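Local coordinates for sporozoite microneme protein essential for cell traversal (Plasmodium berghei, PDB 4U5A) that is essential for host cell traversal by the malaria sporozoite and is probably released from its micronemes, at residues N23-T28 against K107-L112; L37-S42 against K52-Y57; N116-S121 against E138-N143; H122-Y127 against K134-S139. One frame throughout, in Å; residues are numbered along the deposited sequence.

Overall arrangement
Helix 10-39 gives its middle to contact 1 and its C-terminal end to contact 2. The first loop to close is that of contact 2, where 52-57 folds back on 37-42. It lies within the longer loop of contact 1, which closes when helix 88-126 brings 107-112 beside 23-28 in the bundle. Contacts 3 and 4 both come after contact 1 has closed, joining helix 88-126 to the return through helix 137-142. The shorter loop of contact 4 lies within the span of contact 3; they share E138 and S139, and their centres are about 7 Å apart. K120 packs on I39 and D38, linking contacts 2 and 3, while I123 and I124 touch I39 and D38, linking contacts 2 and 4.

Contact 1. Residues N23-T28 against K107-L112; sequences NDINAT and KKLNSL
L109 reaches from helix 88-126 to I25 and T28 of helix 10-39. Its CB already points at the other helix and lies 4.3 Å from CG2 of T28. At CG the chain forks. CD1 continues toward helix 10-39, where it comes 4.3 Å from CG2 of T28 and, as its nearest partner, 3.9 Å from CD1 of I25. The other methyl, CD2, branches off without a close partner in 23-28. The leucine and isoleucine side chains meet at about a right angle, methyl against methyl.

This is the interior of a four-helix bundle, and all four long helices meet here: L65 of helix 59-84 packs against I25, T28 and L109, and L188 of helix 167-197 against L109. Leucine suits this place because its forked end can send one methyl to helix 10-39 while the side chain also packs on L65 and L188.

I25 starts out pointing away from L109. Its CG1 lies beside the backbone N, and a second bend (chi2 -69°) swings CD1 back to the leucine. Threonine suits the buried position 28 because it can give the interface a methyl group while satisfying its hydroxyl within its own helix. CG2 of T28, anti to the backbone N, takes the apolar side. OG1 turns back along the helix and donates to O of D24, 3.2 Å away. The hydroxyl stands 37° out of the carbonyl plane, and the same oxygen also accepts from N of T28, one turn of helix later.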
loop_
_atom_site.group_PDB
_atom_site.type_symbol
_atom_site.label_atom_id
_atom_site.label_comp_id
_atom_site.label_asym_id
_atom_site.label_seq_id
_atom_site.Cartn_x
_atom_site.Cartn_y
_atom_site.Cartn_z
ATOM N N ASN A 23 -8.315 -10.135 2.594
ATOM C CA ASN A 23 -8.527 -9.411 3.848
ATOM C C ASN A 23 -7.390 -8.438 4.153
ATOM O O ASN A 23 -7.625 -7.257 4.448
ATOM C CB ASN A 23 -8.681 -10.393 5.011
ATOM C CG ASN A 23 -9.977 -11.172 4.954
ATOM O OD1 ASN A 23 -10.933 -10.765 4.293
ATOM N ND2 ASN A 23 -10.014 -12.307 5.640
ATOM N N ASP A 24 -6.158 -8.938 4.070
ATOM C CA ASP A 24 -4.982 -8.110 4.321
ATOM C C ASP A 24 -4.922 -6.917 3.358
ATOM O O ASP A 24 -4.652 -5.781 3.770
ATOM C CB ASP A 24 -3.707 -8.953 4.215
ATOM C CG ASP A 24 -3.681 -10.103 5.213
ATOM O OD1 ASP A 24 -4.371 -10.013 6.252
ATOM O OD2 ASP A 24 -2.967 -11.097 4.960
ATOM N N ILE A 25 -5.189 -7.181 2.081
ATOM C CA ILE A 25 -5.205 -6.133 1.065
ATOM C C ILE A 25 -6.271 -5.074 1.359
ATOM O O ILE A 25 -6.011 -3.877 1.228
ATOM C CB ILE A 25 -5.431 -6.721 -0.347
ATOM C CG1 ILE A 25 -4.202 -7.514 -0.790
ATOM C CG2 ILE A 25 -5.700 -5.621 -1.359
ATOM C CD1 ILE A 25 -2.990 -6.651 -1.071
ATOM N N ASN A 26 -7.464 -5.506 1.765
ATOM C CA ASN A 26 -8.531 -4.560 2.089
ATOM C C ASN A 26 -8.143 -3.706 3.296
ATOM O O ASN A 26 -8.453 -2.511 3.351
ATOM C CB ASN A 26 -9.841 -5.293 2.347
ATOM N N ALA A 27 -7.460 -4.323 4.257
ATOM C CA ALA A 27 -6.957 -3.589 5.414
ATOM C C ALA A 27 -5.966 -2.501 4.986
ATOM O O ALA A 27 -6.057 -1.347 5.430
ATOM C CB ALA A 27 -6.308 -4.545 6.405
ATOM N N THR A 28 -5.023 -2.875 4.126
ATOM C CA THR A 28 -4.074 -1.917 3.558
ATOM C C THR A 28 -4.796 -0.773 2.843
ATOM O O THR A 28 -4.446 0.407 3.003
ATOM C CB THR A 28 -3.118 -2.604 2.567
ATOM O OG1 THR A 28 -2.378 -3.628 3.244
ATOM C CG2 THR A 28 -2.153 -1.596 1.968
ATOM N N LYS A 107 4.712 -6.932 3.093
ATOM C CA LYS A 107 5.838 -6.210 3.685
ATOM C C LYS A 107 6.163 -4.955 2.880
ATOM O O LYS A 107 6.342 -3.863 3.450
ATOM C CB LYS A 107 7.062 -7.108 3.781
ATOM N N LYS A 108 6.227 -5.105 1.557
ATOM C CA LYS A 108 6.528 -3.966 0.695
ATOM C C LYS A 108 5.457 -2.878 0.841
ATOM O O LYS A 108 5.763 -1.678 0.919
ATOM C CB LYS A 108 6.634 -4.409 -0.763
ATOM C CG LYS A 108 7.693 -5.474 -1.019
ATOM C CD LYS A 108 9.087 -5.028 -0.601
ATOM C CE LYS A 108 9.865 -4.421 -1.759
ATOM N NZ LYS A 108 11.280 -4.137 -1.377
ATOM N N LEU A 109 4.202 -3.313 0.903
ATOM C CA LEU A 109 3.076 -2.399 1.063
ATOM C C LEU A 109 3.138 -1.640 2.390
ATOM O O LEU A 109 2.892 -0.437 2.424
ATOM C CB LEU A 109 1.756 -3.165 0.949
ATOM C CG LEU A 109 1.327 -3.481 -0.491
ATOM C CD1 LEU A 109 0.076 -4.349 -0.522
ATOM C CD2 LEU A 109 1.116 -2.201 -1.283
ATOM N N ASN A 110 3.452 -2.339 3.477
ATOM C CA ASN A 110 3.565 -1.695 4.786
ATOM C C ASN A 110 4.712 -0.673 4.831
ATOM O O ASN A 110 4.568 0.420 5.404
ATOM C CB ASN A 110 3.752 -2.748 5.884
ATOM C CG ASN A 110 2.486 -3.558 6.149
ATOM O OD1 ASN A 110 1.369 -3.071 5.969
ATOM N ND2 ASN A 110 2.661 -4.804 6.581
ATOM N N SER A 111 5.837 -1.020 4.210
ATOM C CA SER A 111 6.952 -0.081 4.086
ATOM C C SER A 111 6.495 1.190 3.357
ATOM O O SER A 111 6.747 2.329 3.802
ATOM C CB SER A 111 8.116 -0.745 3.344
ATOM O OG SER A 111 9.223 0.130 3.207
ATOM N N LEU A 112 5.790 0.969 2.250
ATOM C CA LEU A 112 5.228 2.044 1.440
ATOM C C LEU A 112 4.292 2.933 2.261
ATOM O O LEU A 112 4.294 4.167 2.124
ATOM C CB LEU A 112 4.487 1.444 0.245
ATOM C CG LEU A 112 4.748 2.046 -1.136
ATOM C CD1 LEU A 112 6.238 2.198 -1.386
ATOM C CD2 LEU A 112 4.127 1.171 -2.206
#

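Contact 2. Residues L37-S42 against K52-Y57; sequences LDIEAS and KLLSKY
E40 meets both L54 and S55 of helix 49-57, carbon against the first and carboxylate against the second. Its CG lies 4.0 Å from CB of L54, the two side chains sliding past each other in opposite directions. Beyond CG the glutamate is extended (chi2 170°), which carries OE2 to 3.0 Å from OG of S55. That hydrogen bond is weak, and the serine proton has a rival acceptor in O of V51, one turn back in its own helix. Glutamate suits this partly exposed edge because its methylenes can cover the leucine while its charged end stays with polar atoms. Next to it, CG2 of I39 packs on CD1 of L54 at 3.7 Å, the side chains crossing at about a right angle.

Outside these, K120 and I123 of helix 88-126 lie against I39 and I174 of helix 167-197 against L54, which probably helps hold both side chains in position. The backbone leaves helical angles at E40, whose CA is 7.0 Å from that of L54. These are two consecutive helices joined by a partly disordered loop, the short helix 49-57 folding back on the C-terminal end of helix 10-39, at one end of the four-helix bundle.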
loop_
_atom_site.group_PDB
_atom_site.type_symbol
_atom_site.label_atom_id
_atom_site.label_comp_id
_atom_site.label_asym_id
_atom_site.label_seq_id
_atom_site.Cartn_x
_atom_site.Cartn_y
_atom_site.Cartn_z
ATOM N N LEU A 37 -7.795 10.671 3.790
ATOM C CA LEU A 37 -8.829 11.340 4.576
ATOM C C LEU A 37 -8.213 12.287 5.597
ATOM O O LEU A 37 -8.704 13.398 5.803
ATOM C CB LEU A 37 -9.722 10.315 5.280
ATOM C CG LEU A 37 -10.610 9.441 4.388
ATOM C CD1 LEU A 37 -11.498 8.538 5.224
ATOM C CD2 LEU A 37 -11.447 10.291 3.446
ATOM N N ASP A 38 -7.146 11.835 6.250
ATOM C CA ASP A 38 -6.447 12.653 7.231
ATOM C C ASP A 38 -5.825 13.873 6.560
ATOM O O ASP A 38 -5.745 14.946 7.158
ATOM C CB ASP A 38 -5.371 11.839 7.954
ATOM C CG ASP A 38 -5.957 10.792 8.879
ATOM O OD1 ASP A 38 -7.135 10.937 9.272
ATOM O OD2 ASP A 38 -5.243 9.819 9.204
ATOM N N ILE A 39 -5.398 13.713 5.311
ATOM C CA ILE A 39 -4.873 14.851 4.560
ATOM C C ILE A 39 -5.990 15.818 4.171
ATOM O O ILE A 39 -5.794 17.033 4.167
ATOM C CB ILE A 39 -4.123 14.402 3.288
ATOM C CG1 ILE A 39 -2.952 13.489 3.649
ATOM C CG2 ILE A 39 -3.614 15.605 2.505
ATOM C CD1 ILE A 39 -2.106 13.082 2.460
ATOM N N GLU A 40 -7.175 15.289 3.876
ATOM C CA GLU A 40 -8.305 16.136 3.504
ATOM C C GLU A 40 -8.930 16.848 4.705
ATOM O O GLU A 40 -10.150 16.978 4.791
ATOM C CB GLU A 40 -9.373 15.281 2.816
ATOM C CG GLU A 40 -8.905 14.569 1.554
ATOM C CD GLU A 40 -9.916 13.552 1.049
ATOM O OE1 GLU A 40 -11.069 13.558 1.536
ATOM O OE2 GLU A 40 -9.549 12.725 0.187
ATOM N N ALA A 41 -8.089 17.307 5.627
ATOM C CA ALA A 41 -8.528 18.132 6.749
ATOM C C ALA A 41 -7.494 19.204 7.112
ATOM O O ALA A 41 -6.774 19.040 8.095
ATOM C CB ALA A 41 -8.835 17.260 7.956
ATOM N N SER A 42 -7.398 20.284 6.337
ATOM C CA SER A 42 -8.195 20.490 5.133
ATOM C C SER A 42 -7.339 20.347 3.879
ATOM O O SER A 42 -6.762 21.320 3.392
ATOM C CB SER A 42 -8.859 21.865 5.162
ATOM O OG SER A 42 -9.767 21.962 6.244
ATOM N N LYS A 52 -11.501 17.853 -3.266
ATOM C CA LYS A 52 -12.022 17.050 -4.368
ATOM C C LYS A 52 -10.864 16.474 -5.175
ATOM O O LYS A 52 -10.926 15.341 -5.663
ATOM C CB LYS A 52 -12.935 17.883 -5.253
ATOM N N LEU A 53 -9.802 17.266 -5.291
ATOM C CA LEU A 53 -8.606 16.868 -6.019
ATOM C C LEU A 53 -7.957 15.655 -5.357
ATOM O O LEU A 53 -7.602 14.679 -6.024
ATOM C CB LEU A 53 -7.615 18.027 -6.081
ATOM C CG LEU A 53 -6.311 17.797 -6.842
ATOM C CD1 LEU A 53 -6.567 17.641 -8.334
ATOM C CD2 LEU A 53 -5.348 18.927 -6.566
ATOM N N LEU A 54 -7.802 15.729 -4.037
ATOM C CA LEU A 54 -7.188 14.644 -3.281
ATOM C C LEU A 54 -8.053 13.390 -3.299
ATOM O O LEU A 54 -7.540 12.272 -3.384
ATOM C CB LEU A 54 -6.934 15.077 -1.836
ATOM C CG LEU A 54 -5.931 16.209 -1.610
ATOM C CD1 LEU A 54 -5.918 16.615 -0.151
ATOM C CD2 LEU A 54 -4.544 15.787 -2.056
ATOM N N SER A 55 -9.368 13.581 -3.229
ATOM C CA SER A 55 -10.301 12.461 -3.284
ATOM C C SER A 55 -10.236 11.783 -4.643
ATOM O O SER A 55 -10.420 10.571 -4.748
ATOM C CB SER A 55 -11.727 12.924 -2.985
ATOM O OG SER A 55 -11.894 13.196 -1.603
ATOM N N LYS A 56 -9.980 12.571 -5.682
ATOM C CA LYS A 56 -9.720 12.009 -7.000
ATOM C C LYS A 56 -8.433 11.188 -6.956
ATOM O O LYS A 56 -8.399 10.053 -7.433
ATOM C CB LYS A 56 -9.625 13.108 -8.051
ATOM N N TYR A 57 -7.379 11.780 -6.396
ATOM C CA TYR A 57 -6.078 11.117 -6.284
ATOM C C TYR A 57 -6.149 9.773 -5.558
ATOM O O TYR A 57 -5.378 8.861 -5.849
ATOM C CB TYR A 57 -5.081 12.026 -5.560
ATOM C CG TYR A 57 -4.392 13.031 -6.454
ATOM C CD1 TYR A 57 -4.621 13.050 -7.823
ATOM C CD2 TYR A 57 -3.508 13.959 -5.928
ATOM C CE1 TYR A 57 -3.989 13.971 -8.642
ATOM C CE2 TYR A 57 -2.873 14.878 -6.739
ATOM C CZ TYR A 57 -3.115 14.882 -8.091
ATOM O OH TYR A 57 -2.477 15.804 -8.890
#

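Contact 3. Residues N116-S121 against E138-N143; sequences NELNKS and ESIKNN
No ring, amide or carboxylate takes part where L118 and S121 meet I140; the touching atoms are all aliphatic carbons, and the contact has no stacking or edge geometry. It joins two consecutive helices of the four-helix bundle protein, long helix 88-126 and short helix 137-142, across the loop between them, the short helix lying against the flank of the long one.

Methyl CD1 of I140 does all the touching on its side. It comes 4.4 Å from CD1 of L118 and equally 4.4 Å from CB of S121, approaching the long helix between two residues three apart. The contact is loose, with little surface buried. In I140, chi1 and chi2 of -74° and -63° bend the ethyl arm so that its tip turns toward helix 88-126. L118, with CG anti to the backbone N (chi1 -176°), throws CD1 across to the isoleucine from a CB that does not itself point there. Serine suits the second place: its short side chain puts only CB between the helices, and even so the methyl of I140 stays no nearer than to L118.

Helix 148-155 and the loop before it extend the apolar patch. L118 also touches L150 of that helix and I146 in the loop, and I140 touches L155. N143, the first residue past helix 137-142, accepts with OD1 from the backbone N of I146. The hydroxyl of S121 turns back into its own helix, where OG donates a weak hydrogen bond to O of E117 at 3.3 Å.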
loop_
_atom_site.group_PDB
_atom_site.type_symbol
_atom_site.label_atom_id
_atom_site.label_comp_id
_atom_site.label_asym_id
_atom_site.label_seq_id
_atom_site.Cartn_x
_atom_site.Cartn_y
_atom_site.Cartn_z
ATOM N N ASN A 116 4.676 6.961 3.072
ATOM C CA ASN A 116 3.631 7.939 2.771
ATOM C C ASN A 116 2.938 8.490 4.021
ATOM O O ASN A 116 2.126 9.409 3.926
ATOM C CB ASN A 116 2.609 7.342 1.808
ATOM C CG ASN A 116 3.140 7.264 0.391
ATOM O OD1 ASN A 116 2.952 8.185 -0.404
ATOM N ND2 ASN A 116 3.832 6.177 0.074
ATOM N N GLU A 117 3.241 7.921 5.184
ATOM C CA GLU A 117 2.799 8.512 6.442
ATOM C C GLU A 117 3.652 9.741 6.687
ATOM O O GLU A 117 3.140 10.827 7.004
ATOM C CB GLU A 117 2.942 7.531 7.609
ATOM C CG GLU A 117 1.898 6.431 7.676
ATOM C CD GLU A 117 1.916 5.694 9.007
ATOM O OE1 GLU A 117 2.670 6.111 9.914
ATOM O OE2 GLU A 117 1.186 4.688 9.142
ATOM N N LEU A 118 4.961 9.579 6.507
ATOM C CA LEU A 118 5.845 10.735 6.611
ATOM C C LEU A 118 5.526 11.765 5.517
ATOM O O LEU A 118 5.549 12.977 5.769
ATOM C CB LEU A 118 7.313 10.306 6.552
ATOM C CG LEU A 118 8.341 11.425 6.747
ATOM C CD1 LEU A 118 8.134 12.088 8.095
ATOM C CD2 LEU A 118 9.764 10.892 6.646
ATOM N N ASN A 119 5.215 11.283 4.313
ATOM C CA ASN A 119 4.788 12.165 3.219
ATOM C C ASN A 119 3.503 12.942 3.547
ATOM O O ASN A 119 3.388 14.133 3.239
ATOM C CB ASN A 119 4.586 11.358 1.931
ATOM C CG ASN A 119 5.893 11.059 1.200
ATOM O OD1 ASN A 119 6.878 11.790 1.321
ATOM N ND2 ASN A 119 5.898 9.977 0.426
ATOM N N LYS A 120 2.545 12.257 4.170
ATOM C CA LYS A 120 1.294 12.868 4.621
ATOM C C LYS A 120 1.552 13.976 5.631
ATOM O O LYS A 120 1.026 15.087 5.495
ATOM C CB LYS A 120 0.374 11.812 5.239
ATOM C CG LYS A 120 -0.613 12.368 6.263
ATOM C CD LYS A 120 -1.313 11.256 7.030
ATOM C CE LYS A 120 -1.372 11.561 8.520
ATOM N NZ LYS A 120 -0.001 11.575 9.105
ATOM N N SER A 121 2.356 13.665 6.647
ATOM C CA SER A 121 2.715 14.653 7.660
ATOM C C SER A 121 3.369 15.871 7.013
ATOM O O SER A 121 3.051 17.017 7.348
ATOM C CB SER A 121 3.646 14.045 8.711
ATOM O OG SER A 121 2.982 13.053 9.477
ATOM N N GLU A 138 3.567 18.003 17.013
ATOM C CA GLU A 138 3.968 17.326 18.243
ATOM C C GLU A 138 4.482 15.922 17.934
ATOM O O GLU A 138 5.406 15.425 18.587
ATOM C CB GLU A 138 2.807 17.272 19.242
ATOM C CG GLU A 138 1.699 16.286 18.892
ATOM C CD GLU A 138 0.642 16.184 19.973
ATOM O OE1 GLU A 138 0.961 16.475 21.146
ATOM O OE2 GLU A 138 -0.508 15.813 19.651
ATOM N N SER A 139 3.911 15.310 16.902
ATOM C CA SER A 139 4.285 13.963 16.513
ATOM C C SER A 139 5.638 14.019 15.830
ATOM O O SER A 139 6.450 13.102 15.953
ATOM C CB SER A 139 3.233 13.352 15.587
ATOM O OG SER A 139 2.047 13.036 16.298
ATOM N N ILE A 140 5.877 15.109 15.111
ATOM C CA ILE A 140 7.159 15.317 14.462
ATOM C C ILE A 140 8.195 15.651 15.534
ATOM O O ILE A 140 9.325 15.169 15.484
ATOM C CB ILE A 140 7.085 16.432 13.400
ATOM C CG1 ILE A 140 6.344 15.929 12.159
ATOM C CG2 ILE A 140 8.475 16.896 13.001
ATOM C CD1 ILE A 140 7.045 14.782 11.453
ATOM N N LYS A 141 7.792 16.463 16.509
ATOM C CA LYS A 141 8.670 16.853 17.613
ATOM C C LYS A 141 9.113 15.657 18.450
ATOM O O LYS A 141 10.222 15.645 18.983
ATOM C CB LYS A 141 7.981 17.880 18.498
ATOM N N ASN A 142 8.243 14.655 18.568
ATOM C CA ASN A 142 8.575 13.459 19.340
ATOM C C ASN A 142 9.186 12.349 18.488
ATOM O O ASN A 142 9.768 11.406 19.021
ATOM C CB ASN A 142 7.336 12.917 20.057
ATOM C CG ASN A 142 6.674 13.951 20.950
ATOM O OD1 ASN A 142 7.333 14.841 21.490
ATOM N ND2 ASN A 142 5.360 13.831 21.116
ATOM N N ASN A 143 9.050 12.461 17.170
ATOM C CA ASN A 143 9.581 11.456 16.254
ATOM C C ASN A 143 11.090 11.293 16.406
ATOM O O ASN A 143 11.863 12.197 16.084
ATOM C CB ASN A 143 9.223 11.819 14.809
ATOM C CG ASN A 143 9.548 10.710 13.822
ATOM O OD1 ASN A 143 10.678 10.227 13.754
ATOM N ND2 ASN A 143 8.550 10.302 13.047
#

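Contact 4. Residues H122-Y127 against K134-S139; sequences HIILKY and KGVLES
L125 and K134 bring the two backbones together, CA to CA 6.5 Å, as the chain leaves helix 88-126 and doubles back toward helix 137-142. L125 is the hub of the contact, its isobutyl group being met by three residues. Its CD2 lies 3.6 Å from CD2 of L137 and 4.0 Å from CG of K134, while its CG rests 4.1 Å from CG1 of V136. The leucine crosses the valine and L137 obliquely. K134 has CG anti to the backbone N (chi1 -165°) and runs fully extended, laying its methylenes along L125 and taking NZ to 3.7 Å from O of L125. Lysine suits this partly exposed position, since its carbon chain can pack on the leucine while the ammonium ends near that one carbonyl in the last turn of the helix. I124, one residue earlier, faces the return with CG2 4.3 Å from CA of K134.

Helix 148-155 continues the apolar cluster, with L154 against L125 and L155 against L137. On other sides of helix 88-126, helix 167-197 packs against it: the rings of F173 and H122 are edge-to-face, K126 makes a cation-pi contact with F173, and I174 touches I123.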
loop_
_atom_site.group_PDB
_atom_site.type_symbol
_atom_site.label_atom_id
_atom_site.label_comp_id
_atom_site.label_asym_id
_atom_site.label_seq_id
_atom_site.Cartn_x
_atom_site.Cartn_y
_atom_site.Cartn_z
ATOM N N HIS A 122 4.278 15.606 6.079
ATOM C CA HIS A 122 4.970 16.662 5.349
ATOM C C HIS A 122 3.979 17.567 4.606
ATOM O O HIS A 122 4.109 18.799 4.625
ATOM C CB HIS A 122 5.973 16.041 4.372
ATOM C CG HIS A 122 6.970 17.011 3.824
ATOM N ND1 HIS A 122 7.048 18.323 4.241
ATOM C CD2 HIS A 122 7.940 16.860 2.888
ATOM C CE1 HIS A 122 8.016 18.937 3.588
ATOM N NE2 HIS A 122 8.575 18.070 2.760
ATOM N N ILE A 123 2.988 16.953 3.960
ATOM C CA ILE A 123 1.978 17.705 3.220
ATOM C C ILE A 123 1.122 18.565 4.152
ATOM O O ILE A 123 0.900 19.749 3.883
ATOM C CB ILE A 123 1.057 16.770 2.401
ATOM C CG1 ILE A 123 1.832 16.132 1.241
ATOM C CG2 ILE A 123 -0.145 17.530 1.863
ATOM C CD1 ILE A 123 1.069 15.032 0.523
ATOM N N ILE A 124 0.639 17.967 5.240
ATOM C CA ILE A 124 -0.173 18.702 6.211
ATOM C C ILE A 124 0.597 19.895 6.768
ATOM O O ILE A 124 0.048 20.986 6.883
ATOM C CB ILE A 124 -0.653 17.800 7.373
ATOM C CG1 ILE A 124 -1.831 16.933 6.918
ATOM C CG2 ILE A 124 -1.111 18.637 8.547
ATOM C CD1 ILE A 124 -2.373 15.994 7.990
ATOM N N LEU A 125 1.871 19.695 7.091
ATOM C CA LEU A 125 2.680 20.794 7.603
ATOM C C LEU A 125 2.890 21.904 6.570
ATOM O O LEU A 125 2.636 23.076 6.858
ATOM C CB LEU A 125 4.039 20.284 8.089
ATOM C CG LEU A 125 4.037 19.541 9.425
ATOM C CD1 LEU A 125 5.454 19.253 9.899
ATOM C CD2 LEU A 125 3.284 20.355 10.459
ATOM N N LYS A 126 3.354 21.542 5.375
ATOM C CA LYS A 126 3.733 22.550 4.385
ATOM C C LYS A 126 2.560 23.419 3.923
ATOM O O LYS A 126 2.746 24.596 3.613
ATOM C CB LYS A 126 4.405 21.893 3.175
ATOM C CG LYS A 126 4.953 22.896 2.159
ATOM C CD LYS A 126 5.799 22.217 1.094
ATOM C CE LYS A 126 6.479 23.230 0.178
ATOM N NZ LYS A 126 5.518 23.996 -0.661
ATOM N N TYR A 127 1.357 22.852 3.878
ATOM C CA TYR A 127 0.199 23.602 3.391
ATOM C C TYR A 127 -0.927 23.681 4.411
ATOM O O TYR A 127 -1.173 24.747 4.975
ATOM C CB TYR A 127 -0.321 23.000 2.083
ATOM C CG TYR A 127 0.676 23.132 0.960
ATOM C CD1 TYR A 127 0.878 24.352 0.332
ATOM C CD2 TYR A 127 1.422 22.043 0.535
ATOM C CE1 TYR A 127 1.796 24.487 -0.688
ATOM C CE2 TYR A 127 2.342 22.168 -0.487
ATOM C CZ TYR A 127 2.524 23.392 -1.095
ATOM O OH TYR A 127 3.438 23.532 -2.113
ATOM N N LYS A 134 -3.010 19.912 12.523
ATOM C CA LYS A 134 -1.613 20.318 12.457
ATOM C C LYS A 134 -0.986 20.138 13.843
ATOM O O LYS A 134 0.017 20.766 14.182
ATOM C CB LYS A 134 -1.491 21.765 11.963
ATOM C CG LYS A 134 -0.094 22.175 11.513
ATOM C CD LYS A 134 -0.115 23.521 10.810
ATOM C CE LYS A 134 1.288 23.962 10.426
ATOM N NZ LYS A 134 1.289 25.208 9.610
ATOM N N GLY A 135 -1.597 19.267 14.641
ATOM C CA GLY A 135 -0.968 18.741 15.840
ATOM C C GLY A 135 -0.091 17.576 15.421
ATOM O O GLY A 135 0.125 16.626 16.171
ATOM N N VAL A 136 0.399 17.662 14.190
ATOM C CA VAL A 136 1.364 16.734 13.632
ATOM C C VAL A 136 2.731 17.245 14.071
ATOM O O VAL A 136 3.703 16.491 14.163
ATOM C CB VAL A 136 1.235 16.657 12.082
ATOM C CG1 VAL A 136 2.543 16.256 11.419
ATOM C CG2 VAL A 136 0.117 15.706 11.687
ATOM N N LEU A 137 2.771 18.538 14.384
ATOM C CA LEU A 137 3.962 19.183 14.914
ATOM C C LEU A 137 4.476 18.518 16.190
ATOM O O LEU A 137 5.682 18.467 16.418
ATOM C CB LEU A 137 3.671 20.662 15.183
ATOM C CG LEU A 137 3.520 21.591 13.975
ATOM C CD1 LEU A 137 2.830 22.895 14.361
ATOM C CD2 LEU A 137 4.875 21.873 13.355
ATOM N N GLU A 138 3.567 18.003 17.013
ATOM C CA GLU A 138 3.968 17.326 18.243
ATOM C C GLU A 138 4.482 15.922 17.934
ATOM O O GLU A 138 5.406 15.425 18.587
ATOM C CB GLU A 138 2.807 17.272 19.242
ATOM C CG GLU A 138 1.699 16.286 18.892
ATOM C CD GLU A 138 0.642 16.184 19.973
ATOM O OE1 GLU A 138 0.961 16.475 21.146
ATOM O OE2 GLU A 138 -0.508 15.813 19.651
ATOM N N SER A 139 3.911 15.310 16.902
ATOM C CA SER A 139 4.285 13.963 16.513
ATOM C C SER A 139 5.638 14.019 15.830
ATOM O O SER A 139 6.450 13.102 15.953
ATOM C CB SER A 139 3.233 13.352 15.587
ATOM O OG SER A 139 2.047 13.036 16.298
#